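Local coordinates for 5-methylthioribose-1-phosphate isomerase (Saccharomyces cerevisiae, PDB 1W2W), which catalyses the interconversion of 5-methylthioribose 1-phosphate and 5-methylthioribulose 1-phosphate in methionine salvage, this chain being its N-terminal part, at residues I6-S11 against V16-L21; S43-M48 against D100-S105; V59-V64 against C141-E146; V94-L99 against N121-S126. All blocks are in the same frame, centred on the assembly; numbering follows the deposited sequence.

How the contacts relate
All four contacts lie in the N-terminal part of the isomerase, away from Cys181, the predicted transition-state stabilizer. Contact 3 joins the others: its centre is about 10 Å from that of contact 1 and about 15 Å from those of contacts 2 and 4. The hairpin of contact 1 reaches it through Phe8 CD2, 3.4 Å from Ile144 CD1, and through a salt bridge from Arg10 NH2 to Asp145 OD1 at 2.9 Å. From contact 2, Leu102 CD2 lies 3.3 Å from Gly60 O; from contact 4, Leu99 CD2 lies 3.5 Å from Val64 CG2. Contacts 2 and 4 use consecutive pieces of helix 88-103, whereas contacts 1 and 4 stay about 13 Å apart at their nearest atoms.

Contact 1 (I6-S11 against V16-L21); sequences IVFDRS and VSVKVL
Val7 and Lys19 face each other as a hydrogen-bonded pair of an antiparallel beta hairpin, whose strands 6-9 and 17-21 run at 168° to one another. Val7 N gives a bond of 2.8 Å to Lys19 O, and Lys19 N returns one of 3.0 Å to Val7 O. Two residues on, Asp9 and Ser17 repeat the pattern: Asp9 N lies 2.9 Å from Ser17 O, while the return bond from Ser17 N to Asp9 O is longer at 3.2 Å. In the non-hydrogen-bonded pairs, Ile6 is matched with Val20 and Phe8 with Val18, which puts four apolar side chains on the face turned to helix 53-73. Ile6 CG1 lies alongside Val20 CG1 at 3.8 Å. With CG anti to the backbone N (chi1 172°), the Phe8 ring is carried along its own strand until the edge atom CE1 stands 3.6 Å from Val16 CB. Arg10 CB lies over one face of the ring, toward its rim, and the Arg10 guanidinium pairs with Asp145 of helix 129-168. An alanine at Phe8 would remove that ring and is likely to open a gap bordered by Val16, Leu62 and Ile144, weakening the seat of the hairpin on both helices. On the opposite face of the sheet stand Val7, Asp9, Ser17 and Lys19, the last in a cation-pi contact with Tyr32 of the third strand. One water bridges Ser17 OG and Val7 O. Beyond the strand an Asx turn fixes the Asp9 carboxylate: OD1 accepts from Ser11 OG at 2.8 Å and from Ser11 N at 3.0 Å, both reaching it from the same face of the carboxylate plane.

Contact 2 (S43-M48 against D100-S105); sequences SVIKSM and DFLLSS
Leu102 is the first residue of 100-105 to meet the helix 38-46 segment, its CD1 methyl standing 4.0 Å from Ile45 CD1 where the two side chains cross at about a right angle. Two residues earlier Asp100 forms a salt bridge with Lys120 of helix 111-124, and the adjoining Phe101 ring stacks with that of Tyr42, so helix 88-103 is tied to two neighbours before the main contact begins. Ser104 OG turns back to Phe101 O at 2.6 Å, in the carbonyl plane and on a lone pair. Ser105 has the largest share of the buried surface. Its OG, held between the backbone N and the carbonyl carbon (chi1 54°), donates to Leu102 O at 2.7 Å; the same oxygen also receives Ser105 N, so two bonds grip it. With its proton thus directed backward, OG lies against the CG2 branch of Ile45 at 3.4 Å, and Ser105 CB meets the same methyl at 3.6 Å. The small side chain is consistent with the close backbones here, Lys46 CA and Ser105 CA being 4.9 Å apart. With an alanine here the hydroxyl is gone, which would probably leave Leu102 O with the backbone N as its one donor from this segment and open a small gap against Ile45 CG2. At the end of the segment, Ser105 O lies 3.3 Å from Lys46 CD, whose chain bends at chi2 (72°) to pass beside it. Lys46 O and Met48 O, the latter from a selenomethionine, accept hydrogen bonds from another protein chain. The contact thus joins helices 38-46 and 88-103, and Met48, with its positive phi of 68°, forms a Schellman motif after the first of them.

Contact 3 (V59-V64 against C141-E146); sequences VGSLSV and CELIDE
Ser61 and Leu62 pack against Leu143 and Ile144 in a sparse helix-to-helix contact between helix 53-73 and the long helix 129-168, near the centre of the chain. This is van der Waals packing within the part of the protein belonging to the initiation factor 2B family, and only 112 Å² is buried between the two segments. The separation of the backbones shows why: Ser61 CA and Leu143 CA are 8.9 Å apart, so side chains must span the distance. Leu62 and Ile144 do so with their ends, the two CD1 methyls meeting at 4.1 Å and the chains crossing at about a right angle. The CG1 branch of Ile144 stands anti to its carbonyl carbon (chi1 -70°) and continues extended, which brings CD1 across to the other helix. Ile6 and Phe8 of strand 6-9 also touch Leu62, and Phe8 packs on Ile144 as well, so the hairpin fills in beside this thin interface. Leu62 further leans on Val140, one turn earlier in helix 129-168. At the second point of contact, a polar atom faces a methyl without bonding to it. Ser61 OG is hydrogen-bonded to Ala57 O within its own helix, which satisfies the hydroxyl in its buried place. Leu143 CD2 then lies 3.7 Å from that OG and 4.0 Å from Ser61 CB.

Contact 4 (V94-L99 against N121-S126); sequences VLNKRL and NILKSS
Leu123 inserts its forked end between Leu95 and Asn96, and this one leucine makes the tight part of the contact. Its CD1 methyl stands 3.9 Å from Leu95 CD2, while CD2 leans on both neighbours: it is 4.0 Å from Leu95 CG and 3.6 Å from Asn96 OD1. The same CD2 methyl lies 3.9 Å from Asn96 ND2, so it approaches the flat amide from outside the amide plane and touches both of its ends. Asn96 swings its amide to this place with CG anti to the carbonyl carbon (chi1 -81°). Leu123, with CG anti to the backbone N (chi1 -176°), turns both methyls to helix 88-103, where the side chain crosses Leu95 and Asn96 at a slant. The contact thus rests on van der Waals packing, with 141 Å² buried in all. Around this core the arrangement loosens quickly. Lys97 and Lys124 are exposed, and the Lys124 side chain stays clear of segment 94-99. Toward the end of helix 111-124 the serines turn inward on their own backbone: Ser126 OG donates to Ile122 O at 2.8 Å from above the carbonyl plane, and Ser125 OG reaches Asn121 O at 3.2 Å. Ser126 O in turn accepts from the indole of Trp88, which ties the loop to the start of helix 88-103. The two segments run in opposing directions. Phe132 of helix 129-168 touches both Leu95 and Leu123, placing a third helix against the pair, while Arg98 bridges to Glu67 of helix 53-73 and Asp39 of helix 38-46.

Contact 1 (I6-S11 against V16-L21)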
loop_
_atom_site.group_PDB
_atom_site.type_symbol
_atom_site.label_atom_id
_atom_site.label_comp_id
_atom_site.label_asym_id
_atom_site.label_seq_id
_atom_site.Cartn_x
_atom_site.Cartn_y
_atom_site.Cartn_z
ATOM N N ILE A 6 -18.645 -4.760 -18.709
ATOM C CA ILE A 6 -18.798 -4.935 -20.152
ATOM C C ILE A 6 -20.277 -4.930 -20.480
ATOM O O ILE A 6 -21.033 -5.731 -19.934
ATOM C CB ILE A 6 -18.132 -6.260 -20.595
ATOM C CG1 ILE A 6 -16.618 -6.188 -20.354
ATOM C CG2 ILE A 6 -18.429 -6.558 -22.076
ATOM C CD1 ILE A 6 -15.944 -7.556 -20.334
ATOM N N VAL A 7 -20.689 -4.021 -21.357
ATOM C CA VAL A 7 -22.093 -3.958 -21.733
ATOM C C VAL A 7 -22.210 -4.495 -23.152
ATOM O O VAL A 7 -21.786 -3.837 -24.112
ATOM C CB VAL A 7 -22.656 -2.541 -21.628
ATOM C CG1 VAL A 7 -24.142 -2.532 -22.011
ATOM C CG2 VAL A 7 -22.486 -2.016 -20.191
ATOM N N PHE A 8 -22.799 -5.685 -23.242
ATOM C CA PHE A 8 -22.886 -6.471 -24.473
ATOM C C PHE A 8 -24.351 -6.565 -24.885
ATOM O O PHE A 8 -25.124 -7.291 -24.265
ATOM C CB PHE A 8 -22.319 -7.876 -24.198
ATOM C CG PHE A 8 -22.513 -8.849 -25.324
ATOM C CD1 PHE A 8 -22.478 -8.425 -26.644
ATOM C CD2 PHE A 8 -22.725 -10.200 -25.063
ATOM C CE1 PHE A 8 -22.660 -9.333 -27.685
ATOM C CE2 PHE A 8 -22.900 -11.108 -26.088
ATOM C CZ PHE A 8 -22.867 -10.676 -27.406
ATOM N N ASP A 9 -24.750 -5.819 -25.913
ATOM C CA ASP A 9 -26.109 -5.932 -26.421
ATOM C C ASP A 9 -26.115 -6.976 -27.531
ATOM O O ASP A 9 -25.616 -6.729 -28.635
ATOM C CB ASP A 9 -26.556 -4.576 -26.966
ATOM C CG ASP A 9 -27.978 -4.580 -27.468
ATOM O OD1 ASP A 9 -28.626 -5.647 -27.571
ATOM O OD2 ASP A 9 -28.537 -3.521 -27.792
ATOM N N ARG A 10 -26.683 -8.137 -27.220
ATOM C CA ARG A 10 -26.638 -9.295 -28.102
ATOM C C ARG A 10 -27.929 -9.432 -28.895
ATOM O O ARG A 10 -28.126 -10.409 -29.622
ATOM C CB ARG A 10 -26.382 -10.551 -27.266
ATOM C CG ARG A 10 -27.591 -10.996 -26.446
ATOM C CD ARG A 10 -27.379 -12.308 -25.697
ATOM N NE ARG A 10 -26.358 -12.173 -24.662
ATOM C CZ ARG A 10 -25.876 -13.192 -23.957
ATOM N NH1 ARG A 10 -26.320 -14.423 -24.179
ATOM N NH2 ARG A 10 -24.948 -12.977 -23.033
ATOM N N SER A 11 -28.810 -8.449 -28.757
ATOM C CA SER A 11 -30.189 -8.586 -29.211
ATOM C C SER A 11 -30.304 -8.718 -30.730
ATOM O O SER A 11 -31.253 -9.324 -31.238
ATOM C CB SER A 11 -31.032 -7.419 -28.711
ATOM O OG SER A 11 -30.682 -6.222 -29.374
ATOM N N VAL A 16 -23.982 -6.952 -33.122
ATOM C CA VAL A 16 -23.935 -6.742 -31.672
ATOM C C VAL A 16 -23.300 -5.398 -31.368
ATOM O O VAL A 16 -22.553 -4.857 -32.187
ATOM C CB VAL A 16 -23.166 -7.854 -30.923
ATOM C CG1 VAL A 16 -23.791 -9.220 -31.168
ATOM C CG2 VAL A 16 -21.676 -7.859 -31.277
ATOM N N SER A 17 -23.589 -4.849 -30.190
ATOM C CA SER A 17 -22.817 -3.705 -29.733
ATOM C C SER A 17 -22.126 -4.039 -28.417
ATOM O O SER A 17 -22.621 -4.834 -27.614
ATOM C CB SER A 17 -23.678 -2.443 -29.642
ATOM O OG SER A 17 -24.589 -2.566 -28.569
ATOM N N VAL A 18 -20.959 -3.442 -28.229
ATOM C CA VAL A 18 -20.148 -3.711 -27.050
ATOM C C VAL A 18 -19.579 -2.370 -26.614
ATOM O O VAL A 18 -19.029 -1.638 -27.431
ATOM C CB VAL A 18 -19.009 -4.703 -27.381
ATOM C CG1 VAL A 18 -18.131 -4.937 -26.166
ATOM C CG2 VAL A 18 -19.578 -6.025 -27.898
ATOM N N LYS A 19 -19.719 -2.034 -25.335
ATOM C CA LYS A 19 -18.998 -0.889 -24.773
ATOM C C LYS A 19 -18.511 -1.293 -23.382
ATOM O O LYS A 19 -19.107 -2.160 -22.758
ATOM C CB LYS A 19 -19.878 0.370 -24.731
ATOM C CG LYS A 19 -21.036 0.320 -23.742
ATOM C CD LYS A 19 -21.944 1.538 -23.912
ATOM C CE LYS A 19 -22.974 1.623 -22.795
ATOM N NZ LYS A 19 -23.973 2.701 -23.060
ATOM N N VAL A 20 -17.428 -0.699 -22.896
ATOM C CA VAL A 20 -16.870 -1.127 -21.615
ATOM C C VAL A 20 -16.632 0.062 -20.692
ATOM O O VAL A 20 -16.333 1.176 -21.138
ATOM C CB VAL A 20 -15.560 -1.912 -21.785
ATOM C CG1 VAL A 20 -15.786 -3.185 -22.605
ATOM C CG2 VAL A 20 -14.479 -1.019 -22.411
ATOM N N LEU A 21 -16.777 -0.162 -19.394
ATOM C CA LEU A 21 -16.502 0.901 -18.440
ATOM C C LEU A 21 -15.009 1.158 -18.432
ATOM O O LEU A 21 -14.228 0.217 -18.435
ATOM C CB LEU A 21 -16.916 0.462 -17.038
ATOM C CG LEU A 21 -18.346 0.728 -16.582
ATOM C CD1 LEU A 21 -18.461 0.289 -15.137
ATOM C CD2 LEU A 21 -18.705 2.200 -16.747
HETATM O O HOH W 1 -23.430 -2.117 -25.906
#

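Contact 2 (S43-M48 against D100-S105)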
loop_
_atom_site.group_PDB
_atom_site.type_symbol
_atom_site.label_atom_id
_atom_site.label_comp_id
_atom_site.label_asym_id
_atom_site.label_seq_id
_atom_site.Cartn_x
_atom_site.Cartn_y
_atom_site.Cartn_z
ATOM N N SER A 43 -6.394 -2.246 -27.099
ATOM C CA SER A 43 -6.115 -0.992 -26.411
ATOM C C SER A 43 -6.689 -0.964 -25.001
ATOM O O SER A 43 -5.992 -0.562 -24.062
ATOM C CB SER A 43 -6.626 0.208 -27.199
ATOM O OG SER A 43 -6.270 1.410 -26.523
ATOM N N VAL A 44 -7.940 -1.388 -24.834
ATOM C CA VAL A 44 -8.510 -1.324 -23.484
ATOM C C VAL A 44 -7.896 -2.345 -22.528
ATOM O O VAL A 44 -7.861 -2.114 -21.319
ATOM C CB VAL A 44 -10.042 -1.397 -23.445
ATOM C CG1 VAL A 44 -10.661 -0.243 -24.255
ATOM C CG2 VAL A 44 -10.545 -2.773 -23.919
ATOM N N ILE A 45 -7.417 -3.466 -23.060
ATOM C CA ILE A 45 -6.737 -4.452 -22.233
ATOM C C ILE A 45 -5.347 -3.952 -21.829
ATOM O O ILE A 45 -4.977 -3.968 -20.658
ATOM C CB ILE A 45 -6.636 -5.820 -22.936
ATOM C CG1 ILE A 45 -8.029 -6.435 -23.135
ATOM C CG2 ILE A 45 -5.746 -6.766 -22.124
ATOM C CD1 ILE A 45 -8.019 -7.624 -24.133
ATOM N N LYS A 46 -4.579 -3.492 -22.807
ATOM C CA LYS A 46 -3.193 -3.130 -22.537
ATOM C C LYS A 46 -3.120 -1.962 -21.551
ATOM O O LYS A 46 -2.274 -1.942 -20.664
ATOM C CB LYS A 46 -2.499 -2.807 -23.857
ATOM C CG LYS A 46 -1.138 -2.173 -23.750
ATOM C CD LYS A 46 -0.102 -3.169 -23.288
ATOM C CE LYS A 46 1.310 -2.627 -23.563
ATOM N NZ LYS A 46 2.337 -3.564 -23.032
ATOM N N SER A 47 -4.028 -1.010 -21.711
ATOM C CA SER A 47 -4.085 0.168 -20.855
ATOM C C SER A 47 -4.815 -0.091 -19.531
ATOM O O SER A 47 -4.820 0.773 -18.650
ATOM C CB SER A 47 -4.757 1.322 -21.606
ATOM O OG SER A 47 -6.162 1.124 -21.670
HETATM N N MSE A 48 -5.424 -1.266 -19.386
HETATM C CA MSE A 48 -6.144 -1.611 -18.148
HETATM C C MSE A 48 -7.408 -0.788 -17.922
HETATM O O MSE A 48 -7.868 -0.575 -16.788
HETATM C CB MSE A 48 -5.216 -1.596 -16.936
HETATM C CG MSE A 48 -4.126 -2.649 -17.050
HETATM SE SE MSE A 48 -2.985 -2.778 -15.470
HETATM C CE MSE A 48 -4.266 -3.551 -14.159
ATOM N N ASP A 100 -3.171 -13.051 -32.716
ATOM C CA ASP A 100 -1.867 -13.016 -32.060
ATOM C C ASP A 100 -1.515 -11.646 -31.471
ATOM O O ASP A 100 -0.942 -11.562 -30.385
ATOM C CB ASP A 100 -0.755 -13.519 -32.999
ATOM C CG ASP A 100 -0.963 -14.967 -33.439
ATOM O OD1 ASP A 100 -1.771 -15.692 -32.816
ATOM O OD2 ASP A 100 -0.357 -15.471 -34.414
ATOM N N PHE A 101 -1.860 -10.574 -32.184
ATOM C CA PHE A 101 -1.673 -9.215 -31.673
ATOM C C PHE A 101 -2.470 -9.047 -30.374
ATOM O O PHE A 101 -1.929 -8.613 -29.342
ATOM C CB PHE A 101 -2.122 -8.213 -32.744
ATOM C CG PHE A 101 -2.133 -6.780 -32.295
ATOM C CD1 PHE A 101 -0.985 -6.181 -31.797
ATOM C CD2 PHE A 101 -3.299 -6.036 -32.377
ATOM C CE1 PHE A 101 -0.999 -4.858 -31.385
ATOM C CE2 PHE A 101 -3.319 -4.709 -31.969
ATOM C CZ PHE A 101 -2.167 -4.121 -31.476
ATOM N N LEU A 102 -3.748 -9.409 -30.426
ATOM C CA LEU A 102 -4.628 -9.292 -29.253
ATOM C C LEU A 102 -4.057 -10.054 -28.060
ATOM O O LEU A 102 -4.035 -9.540 -26.935
ATOM C CB LEU A 102 -6.029 -9.822 -29.581
ATOM C CG LEU A 102 -7.082 -9.729 -28.470
ATOM C CD1 LEU A 102 -7.188 -8.271 -28.032
ATOM C CD2 LEU A 102 -8.429 -10.197 -29.012
ATOM N N LEU A 103 -3.602 -11.281 -28.313
ATOM C CA LEU A 103 -2.976 -12.116 -27.290
ATOM C C LEU A 103 -1.820 -11.409 -26.586
ATOM O O LEU A 103 -1.591 -11.608 -25.388
ATOM C CB LEU A 103 -2.479 -13.435 -27.893
ATOM C CG LEU A 103 -1.769 -14.394 -26.936
ATOM C CD1 LEU A 103 -2.797 -15.030 -26.006
ATOM C CD2 LEU A 103 -1.016 -15.460 -27.710
ATOM N N SER A 104 -1.091 -10.584 -27.329
ATOM C CA SER A 104 0.090 -9.919 -26.772
ATOM C C SER A 104 -0.224 -8.759 -25.824
ATOM O O SER A 104 0.678 -8.233 -25.178
ATOM C CB SER A 104 1.019 -9.423 -27.882
ATOM O OG SER A 104 0.488 -8.278 -28.537
ATOM N N SER A 105 -1.492 -8.360 -25.749
ATOM C CA SER A 105 -1.914 -7.253 -24.891
ATOM C C SER A 105 -1.362 -7.319 -23.461
ATOM O O SER A 105 -0.676 -6.398 -23.009
ATOM C CB SER A 105 -3.445 -7.151 -24.866
ATOM O OG SER A 105 -4.032 -8.396 -24.504
#

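Contact 3 (V59-V64 against C141-E146)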
loop_
_atom_site.group_PDB
_atom_site.type_symbol
_atom_site.label_atom_id
_atom_site.label_comp_id
_atom_site.label_asym_id
_atom_site.label_seq_id
_atom_site.Cartn_x
_atom_site.Cartn_y
_atom_site.Cartn_z
ATOM N N VAL A 59 -13.828 -9.204 -23.159
ATOM C CA VAL A 59 -13.690 -8.062 -24.079
ATOM C C VAL A 59 -12.838 -8.403 -25.301
ATOM O O VAL A 59 -13.153 -7.977 -26.423
ATOM C CB VAL A 59 -13.183 -6.764 -23.409
ATOM C CG1 VAL A 59 -11.680 -6.833 -23.139
ATOM C CG2 VAL A 59 -13.442 -5.565 -24.349
ATOM N N GLY A 60 -11.778 -9.178 -25.091
ATOM C CA GLY A 60 -10.946 -9.651 -26.194
ATOM C C GLY A 60 -11.756 -10.438 -27.217
ATOM O O GLY A 60 -11.722 -10.140 -28.424
ATOM N N SER A 61 -12.482 -11.442 -26.728
ATOM C CA SER A 61 -13.353 -12.266 -27.558
ATOM C C SER A 61 -14.402 -11.419 -28.290
ATOM O O SER A 61 -14.600 -11.574 -29.489
ATOM C CB SER A 61 -14.032 -13.343 -26.708
ATOM O OG SER A 61 -13.061 -14.213 -26.149
ATOM N N LEU A 62 -15.067 -10.527 -27.565
ATOM C CA LEU A 62 -16.078 -9.658 -28.147
ATOM C C LEU A 62 -15.504 -8.758 -29.237
ATOM O O LEU A 62 -16.177 -8.502 -30.244
ATOM C CB LEU A 62 -16.786 -8.817 -27.077
ATOM C CG LEU A 62 -17.791 -9.579 -26.217
ATOM C CD1 LEU A 62 -18.210 -8.708 -25.041
ATOM C CD2 LEU A 62 -19.015 -9.981 -27.021
ATOM N N SER A 63 -14.273 -8.287 -29.055
ATOM C CA SER A 63 -13.671 -7.380 -30.033
ATOM C C SER A 63 -13.402 -8.077 -31.371
ATOM O O SER A 63 -13.394 -7.425 -32.420
ATOM C CB SER A 63 -12.404 -6.701 -29.489
ATOM O OG SER A 63 -11.277 -7.562 -29.549
ATOM N N VAL A 64 -13.184 -9.389 -31.335
ATOM C CA VAL A 64 -13.061 -10.171 -32.569
ATOM C C VAL A 64 -14.417 -10.207 -33.280
ATOM O O VAL A 64 -14.515 -10.030 -34.507
ATOM C CB VAL A 64 -12.579 -11.608 -32.273
ATOM C CG1 VAL A 64 -12.351 -12.371 -33.579
ATOM C CG2 VAL A 64 -11.288 -11.606 -31.467
ATOM N N CYS A 141 -21.538 -15.661 -26.436
ATOM C CA CYS A 141 -22.698 -15.774 -25.571
ATOM C C CYS A 141 -22.465 -16.851 -24.523
ATOM O O CYS A 141 -22.780 -16.654 -23.344
ATOM C CB CYS A 141 -23.967 -16.075 -26.372
ATOM S SG CYS A 141 -24.518 -14.622 -27.310
ATOM N N GLU A 142 -21.912 -17.979 -24.958
ATOM C CA GLU A 142 -21.678 -19.101 -24.056
ATOM C C GLU A 142 -20.590 -18.773 -23.042
ATOM O O GLU A 142 -20.753 -19.066 -21.856
ATOM C CB GLU A 142 -21.321 -20.361 -24.834
ATOM C CG GLU A 142 -22.541 -20.971 -25.511
ATOM C CD GLU A 142 -22.165 -21.868 -26.669
ATOM O OE1 GLU A 142 -21.053 -22.444 -26.631
ATOM O OE2 GLU A 142 -22.988 -21.985 -27.609
ATOM N N LEU A 143 -19.504 -18.160 -23.509
ATOM C CA LEU A 143 -18.415 -17.724 -22.626
ATOM C C LEU A 143 -18.969 -16.824 -21.515
ATOM O O LEU A 143 -18.696 -17.023 -20.318
ATOM C CB LEU A 143 -17.327 -17.000 -23.437
ATOM C CG LEU A 143 -16.187 -16.336 -22.647
ATOM C CD1 LEU A 143 -15.260 -17.386 -22.039
ATOM C CD2 LEU A 143 -15.417 -15.323 -23.499
ATOM N N ILE A 144 -19.758 -15.832 -21.913
ATOM C CA ILE A 144 -20.308 -14.876 -20.966
ATOM C C ILE A 144 -21.343 -15.553 -20.059
ATOM O O ILE A 144 -21.316 -15.401 -18.837
ATOM C CB ILE A 144 -20.898 -13.655 -21.727
ATOM C CG1 ILE A 144 -19.762 -12.822 -22.342
ATOM C CG2 ILE A 144 -21.761 -12.790 -20.797
ATOM C CD1 ILE A 144 -20.195 -11.862 -23.441
ATOM N N ASP A 145 -22.272 -16.305 -20.636
ATOM C CA ASP A 145 -23.352 -16.830 -19.805
ATOM C C ASP A 145 -22.827 -17.877 -18.821
ATOM O O ASP A 145 -23.271 -17.945 -17.667
ATOM C CB ASP A 145 -24.460 -17.427 -20.671
ATOM C CG ASP A 145 -25.219 -16.370 -21.447
ATOM O OD1 ASP A 145 -25.049 -15.163 -21.154
ATOM O OD2 ASP A 145 -26.015 -16.666 -22.366
ATOM N N GLU A 146 -21.881 -18.690 -19.279
ATOM C CA GLU A 146 -21.198 -19.624 -18.388
ATOM C C GLU A 146 -20.352 -18.915 -17.332
ATOM O O GLU A 146 -20.294 -19.362 -16.187
ATOM C CB GLU A 146 -20.356 -20.640 -19.166
ATOM C CG GLU A 146 -21.199 -21.605 -20.009
ATOM C CD GLU A 146 -20.373 -22.538 -20.872
ATOM O OE1 GLU A 146 -19.149 -22.676 -20.650
ATOM O OE2 GLU A 146 -20.950 -23.153 -21.793
#

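Contact 4 (V94-L99 against N121-S126)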
loop_
_atom_site.group_PDB
_atom_site.type_symbol
_atom_site.label_atom_id
_atom_site.label_comp_id
_atom_site.label_asym_id
_atom_site.label_seq_id
_atom_site.Cartn_x
_atom_site.Cartn_y
_atom_site.Cartn_z
ATOM N N VAL A 94 -4.774 -12.916 -42.008
ATOM C CA VAL A 94 -4.787 -11.631 -41.317
ATOM C C VAL A 94 -5.527 -11.724 -39.978
ATOM O O VAL A 94 -5.044 -11.211 -38.958
ATOM C CB VAL A 94 -5.349 -10.512 -42.198
ATOM C CG1 VAL A 94 -5.545 -9.223 -41.383
ATOM C CG2 VAL A 94 -4.404 -10.260 -43.372
ATOM N N LEU A 95 -6.684 -12.381 -39.975
ATOM C CA LEU A 95 -7.407 -12.583 -38.715
ATOM C C LEU A 95 -6.522 -13.272 -37.672
ATOM O O LEU A 95 -6.460 -12.832 -36.518
ATOM C CB LEU A 95 -8.695 -13.371 -38.943
ATOM C CG LEU A 95 -9.693 -13.504 -37.792
ATOM C CD1 LEU A 95 -9.823 -12.182 -37.050
ATOM C CD2 LEU A 95 -11.021 -13.891 -38.420
ATOM N N ASN A 96 -5.836 -14.342 -38.069
ATOM C CA ASN A 96 -4.951 -15.037 -37.138
ATOM C C ASN A 96 -3.837 -14.149 -36.616
ATOM O O ASN A 96 -3.487 -14.206 -35.438
ATOM C CB ASN A 96 -4.399 -16.334 -37.733
ATOM C CG ASN A 96 -5.389 -17.474 -37.626
ATOM O OD1 ASN A 96 -6.001 -17.682 -36.571
ATOM N ND2 ASN A 96 -5.565 -18.212 -38.715
ATOM N N LYS A 97 -3.294 -13.311 -37.489
ATOM C CA LYS A 97 -2.262 -12.360 -37.091
ATOM C C LYS A 97 -2.827 -11.378 -36.062
ATOM O O LYS A 97 -2.169 -11.042 -35.077
ATOM C CB LYS A 97 -1.739 -11.623 -38.325
ATOM C CG LYS A 97 -0.629 -10.609 -38.071
ATOM C CD LYS A 97 -0.016 -10.169 -39.408
ATOM C CE LYS A 97 -0.596 -8.853 -39.903
ATOM N NZ LYS A 97 0.380 -7.744 -39.654
ATOM N N ARG A 98 -4.054 -10.929 -36.288
ATOM C CA ARG A 98 -4.676 -9.979 -35.374
ATOM C C ARG A 98 -5.067 -10.630 -34.041
ATOM O O ARG A 98 -5.025 -9.974 -32.992
ATOM C CB ARG A 98 -5.843 -9.257 -36.055
ATOM C CG ARG A 98 -5.327 -8.214 -37.042
ATOM C CD ARG A 98 -6.391 -7.584 -37.897
ATOM N NE ARG A 98 -7.233 -6.659 -37.138
ATOM C CZ ARG A 98 -6.826 -5.499 -36.652
ATOM N NH1 ARG A 98 -5.572 -5.095 -36.829
ATOM N NH2 ARG A 98 -7.679 -4.731 -35.992
ATOM N N LEU A 99 -5.416 -11.914 -34.077
ATOM C CA LEU A 99 -5.577 -12.689 -32.840
ATOM C C LEU A 99 -4.288 -12.821 -32.036
ATOM O O LEU A 99 -4.300 -12.711 -30.807
ATOM C CB LEU A 99 -6.212 -14.058 -33.113
ATOM C CG LEU A 99 -7.618 -14.065 -33.713
ATOM C CD1 LEU A 99 -7.991 -15.486 -34.140
ATOM C CD2 LEU A 99 -8.635 -13.517 -32.701
ATOM N N ASN A 121 -9.808 -22.350 -33.024
ATOM C CA ASN A 121 -10.406 -23.638 -33.367
ATOM C C ASN A 121 -11.728 -23.469 -34.102
ATOM O O ASN A 121 -12.033 -24.202 -35.053
ATOM C CB ASN A 121 -10.628 -24.485 -32.113
ATOM C CG ASN A 121 -9.346 -25.112 -31.610
ATOM O OD1 ASN A 121 -8.386 -25.278 -32.367
ATOM N ND2 ASN A 121 -9.318 -25.457 -30.327
ATOM N N ILE A 122 -12.522 -22.499 -33.664
ATOM C CA ILE A 122 -13.742 -22.175 -34.382
ATOM C C ILE A 122 -13.420 -21.659 -35.783
ATOM O O ILE A 122 -14.066 -22.059 -36.753
ATOM C CB ILE A 122 -14.602 -21.171 -33.605
ATOM C CG1 ILE A 122 -15.124 -21.832 -32.322
ATOM C CG2 ILE A 122 -15.786 -20.714 -34.464
ATOM C CD1 ILE A 122 -15.765 -20.843 -31.358
ATOM N N LEU A 123 -12.428 -20.782 -35.891
ATOM C CA LEU A 123 -12.069 -20.223 -37.192
ATOM C C LEU A 123 -11.657 -21.334 -38.155
ATOM O O LEU A 123 -12.031 -21.313 -39.331
ATOM C CB LEU A 123 -10.945 -19.199 -37.049
ATOM C CG LEU A 123 -10.497 -18.436 -38.294
ATOM C CD1 LEU A 123 -11.629 -17.710 -38.998
ATOM C CD2 LEU A 123 -9.367 -17.480 -37.949
ATOM N N LYS A 124 -10.889 -22.298 -37.652
ATOM C CA LYS A 124 -10.395 -23.400 -38.485
ATOM C C LYS A 124 -11.487 -24.357 -38.963
ATOM O O LYS A 124 -11.312 -25.061 -39.959
ATOM C CB LYS A 124 -9.286 -24.171 -37.764
ATOM C CG LYS A 124 -7.956 -23.451 -37.770
ATOM C CD LYS A 124 -7.233 -23.624 -36.435
ATOM C CE LYS A 124 -6.735 -25.047 -36.243
ATOM N NZ LYS A 124 -5.335 -25.032 -35.717
ATOM N N SER A 125 -12.621 -24.398 -38.278
ATOM C CA SER A 125 -13.722 -25.219 -38.770
ATOM C C SER A 125 -14.875 -24.455 -39.428
ATOM O O SER A 125 -15.924 -25.038 -39.711
ATOM C CB SER A 125 -14.220 -26.207 -37.708
ATOM O OG SER A 125 -14.571 -25.546 -36.505
ATOM N N SER A 126 -14.687 -23.161 -39.678
ATOM C CA SER A 126 -15.689 -22.372 -40.393
ATOM C C SER A 126 -15.399 -22.317 -41.896
ATOM O O SER A 126 -14.267 -22.108 -42.298
ATOM C CB SER A 126 -15.748 -20.949 -39.826
ATOM O OG SER A 126 -16.037 -20.976 -38.434
#